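Local coordinates for adenosyl-chloride synthase (Thermotoga maritima, PDB 2ZBV), which belongs to the SAM hydrolase and SAM-dependent halogenase family, binds adenosine, and probably cleaves S-adenosyl-L-methionine to release it, at residues I108-N113 with D150-Y155. Numbering follows the deposited sequence.
Sequences IREIEN and DRLLSY
Residues 150-155 obliquely cross strand 105-110, an edge strand of the six-stranded sheet in this chain, and meet it in one antiparallel bridge, the non-hydrogen-bonded pair Arg109 and Arg151. Two backbone hydrogen bonds flank it. Leu152 N donates to Ile108 O (2.9 Å), from above the carbonyl plane. Glu110 N gives Asp150 O a straighter bond (2.9 Å, 165°), nearly along the C=O axis. A water continues the pairing, accepting from Ile108 N and donating to Leu152 O.

Arg109 and Arg151 lie side by side on one face. The Arg109 chain bends at chi2 (-85°), bringing its guanidinium over CG of Arg151. Arg109 NH2 sits over the Arg151 guanidinium, 3.2 Å from Arg151 CZ. The planes are 42° apart, and no bond joins these two donors. Glu107 salt-bridges Arg109 NE, and Gly149 O accepts from Arg109 NH1. An alanine at Arg109 would probably lose these bonds and uncover Arg151 CG.

On the other face contacts are apolar. Leu152 CD1 meets Ile108 CG2 (4.0 Å) and the CB of Glu110. Ile108 CD1 touches Tyr155 CD2 (3.5 Å).

Asp150 N donates to Glu112 OE1 (2.8 Å), from above the carboxylate plane. The carboxylates stand nearly perpendicular, with Glu112 OE1 2.7 Å from Asp150 OD2. Such closeness suggests one acid holds a proton, its pKa probably raised. Glu107, bridged to Arg109 and weakly paired to Arg151, probably offsets their like charges.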
loop_
_atom_site.group_PDB
_atom_site.type_symbol
_atom_site.label_atom_id
_atom_site.label_comp_id
_atom_site.label_asym_id
_atom_site.label_seq_id
_atom_site.Cartn_x
_atom_site.Cartn_y
_atom_site.Cartn_z
ATOM N N ILE A 108 -16.171 9.467 -26.674
ATOM C CA ILE A 108 -15.436 8.219 -26.488
ATOM C C ILE A 108 -14.502 7.994 -27.683
ATOM O O ILE A 108 -14.918 8.104 -28.838
ATOM C CB ILE A 108 -16.369 7.000 -26.407
ATOM C CG1 ILE A 108 -17.492 7.246 -25.403
ATOM C CG2 ILE A 108 -15.569 5.775 -25.986
ATOM C CD1 ILE A 108 -18.544 6.145 -25.411
ATOM N N ARG A 109 -13.247 7.675 -27.391
ATOM C CA ARG A 109 -12.235 7.428 -28.417
ATOM C C ARG A 109 -11.648 6.032 -28.252
ATOM O O ARG A 109 -11.510 5.536 -27.130
ATOM C CB ARG A 109 -11.079 8.420 -28.273
ATOM C CG ARG A 109 -11.447 9.870 -28.449
ATOM C CD ARG A 109 -11.434 10.225 -29.906
ATOM N NE ARG A 109 -12.011 11.538 -30.142
ATOM C CZ ARG A 109 -12.102 12.100 -31.341
ATOM N NH1 ARG A 109 -11.644 11.457 -32.405
ATOM N NH2 ARG A 109 -12.671 13.288 -31.475
ATOM N N GLU A 110 -11.310 5.390 -29.364
ATOM C CA GLU A 110 -10.668 4.096 -29.271
ATOM C C GLU A 110 -9.183 4.425 -29.345
ATOM O O GLU A 110 -8.774 5.324 -30.084
ATOM C CB GLU A 110 -11.070 3.179 -30.427
ATOM C CG GLU A 110 -10.219 1.909 -30.492
ATOM C CD GLU A 110 -10.838 0.824 -31.348
ATOM O OE1 GLU A 110 -11.672 1.155 -32.220
ATOM O OE2 GLU A 110 -10.480 -0.362 -31.154
ATOM N N ILE A 111 -8.381 3.735 -28.549
ATOM C CA ILE A 111 -6.952 3.969 -28.549
ATOM C C ILE A 111 -6.371 3.271 -29.780
ATOM O O ILE A 111 -6.253 2.047 -29.814
ATOM C CB ILE A 111 -6.309 3.414 -27.251
ATOM C CG1 ILE A 111 -6.909 4.140 -26.034
ATOM C CG2 ILE A 111 -4.796 3.584 -27.292
ATOM C CD1 ILE A 111 -6.408 3.646 -24.686
ATOM N N GLU A 112 -6.027 4.058 -30.796
ATOM C CA GLU A 112 -5.481 3.513 -32.034
ATOM C C GLU A 112 -4.115 4.089 -32.373
ATOM O O GLU A 112 -3.360 3.495 -33.139
ATOM C CB GLU A 112 -6.439 3.795 -33.190
ATOM C CG GLU A 112 -7.851 3.291 -32.971
ATOM C CD GLU A 112 -8.784 3.696 -34.097
ATOM O OE1 GLU A 112 -8.913 4.911 -34.353
ATOM O OE2 GLU A 112 -9.388 2.803 -34.726
ATOM N N ASN A 113 -3.798 5.248 -31.805
ATOM C CA ASN A 113 -2.520 5.899 -32.071
ATOM C C ASN A 113 -1.373 5.142 -31.427
ATOM O O ASN A 113 -1.020 5.398 -30.276
ATOM C CB ASN A 113 -2.530 7.333 -31.545
ATOM C CG ASN A 113 -1.374 8.148 -32.077
ATOM O OD1 ASN A 113 -0.343 7.600 -32.472
ATOM N ND2 ASN A 113 -1.531 9.466 -32.079
ATOM N N ASP A 150 -10.025 7.297 -33.323
ATOM C CA ASP A 150 -11.359 7.655 -33.800
ATOM C C ASP A 150 -12.412 7.534 -32.706
ATOM O O ASP A 150 -12.235 6.787 -31.736
ATOM C CB ASP A 150 -11.771 6.755 -34.967
ATOM C CG ASP A 150 -10.673 6.593 -36.000
ATOM O OD1 ASP A 150 -10.001 7.600 -36.319
ATOM O OD2 ASP A 150 -10.488 5.458 -36.497
ATOM N N ARG A 151 -13.513 8.262 -32.875
ATOM C CA ARG A 151 -14.616 8.224 -31.921
ATOM C C ARG A 151 -15.384 6.913 -32.019
ATOM O O ARG A 151 -15.347 6.230 -33.040
ATOM C CB ARG A 151 -15.616 9.355 -32.182
ATOM C CG ARG A 151 -15.122 10.760 -31.926
ATOM C CD ARG A 151 -16.314 11.702 -31.836
ATOM N NE ARG A 151 -15.919 13.097 -31.676
ATOM C CZ ARG A 151 -15.550 13.891 -32.678
ATOM N NH1 ARG A 151 -15.530 13.428 -33.923
ATOM N NH2 ARG A 151 -15.206 15.149 -32.435
ATOM N N LEU A 152 -16.087 6.579 -30.944
ATOM C CA LEU A 152 -16.918 5.387 -30.885
ATOM C C LEU A 152 -18.282 5.932 -30.497
ATOM O O LEU A 152 -18.369 6.974 -29.850
ATOM C CB LEU A 152 -16.405 4.421 -29.814
ATOM C CG LEU A 152 -15.069 3.734 -30.106
ATOM C CD1 LEU A 152 -14.516 3.110 -28.835
ATOM C CD2 LEU A 152 -15.276 2.679 -31.191
ATOM N N LEU A 153 -19.349 5.249 -30.884
ATOM C CA LEU A 153 -20.681 5.738 -30.559
ATOM C C LEU A 153 -21.299 4.974 -29.399
ATOM O O LEU A 153 -22.329 5.379 -28.851
ATOM C CB LEU A 153 -21.583 5.650 -31.793
ATOM C CG LEU A 153 -21.025 6.337 -33.046
ATOM C CD1 LEU A 153 -22.025 6.202 -34.182
ATOM C CD2 LEU A 153 -20.731 7.814 -32.755
ATOM N N SER A 154 -20.668 3.868 -29.021
ATOM C CA SER A 154 -21.166 3.065 -27.920
ATOM C C SER A 154 -20.022 2.500 -27.092
ATOM O O SER A 154 -18.850 2.589 -27.470
ATOM C CB SER A 154 -22.037 1.920 -28.441
ATOM O OG SER A 154 -21.274 1.020 -29.225
ATOM N N TYR A 155 -20.382 1.918 -25.956
ATOM C CA TYR A 155 -19.417 1.329 -25.045
ATOM C C TYR A 155 -20.143 0.217 -24.301
ATOM O O TYR A 155 -21.362 0.259 -24.171
ATOM C CB TYR A 155 -18.913 2.404 -24.079
ATOM C CG TYR A 155 -19.993 2.994 -23.197
ATOM C CD1 TYR A 155 -20.274 2.439 -21.954
ATOM C CD2 TYR A 155 -20.746 4.095 -23.611
ATOM C CE1 TYR A 155 -21.270 2.959 -21.137
ATOM C CE2 TYR A 155 -21.753 4.627 -22.796
ATOM C CZ TYR A 155 -22.004 4.048 -21.559
ATOM O OH TYR A 155 -22.981 4.545 -20.726
HETATM O O HOH W 1 -17.840 9.620 -29.019
#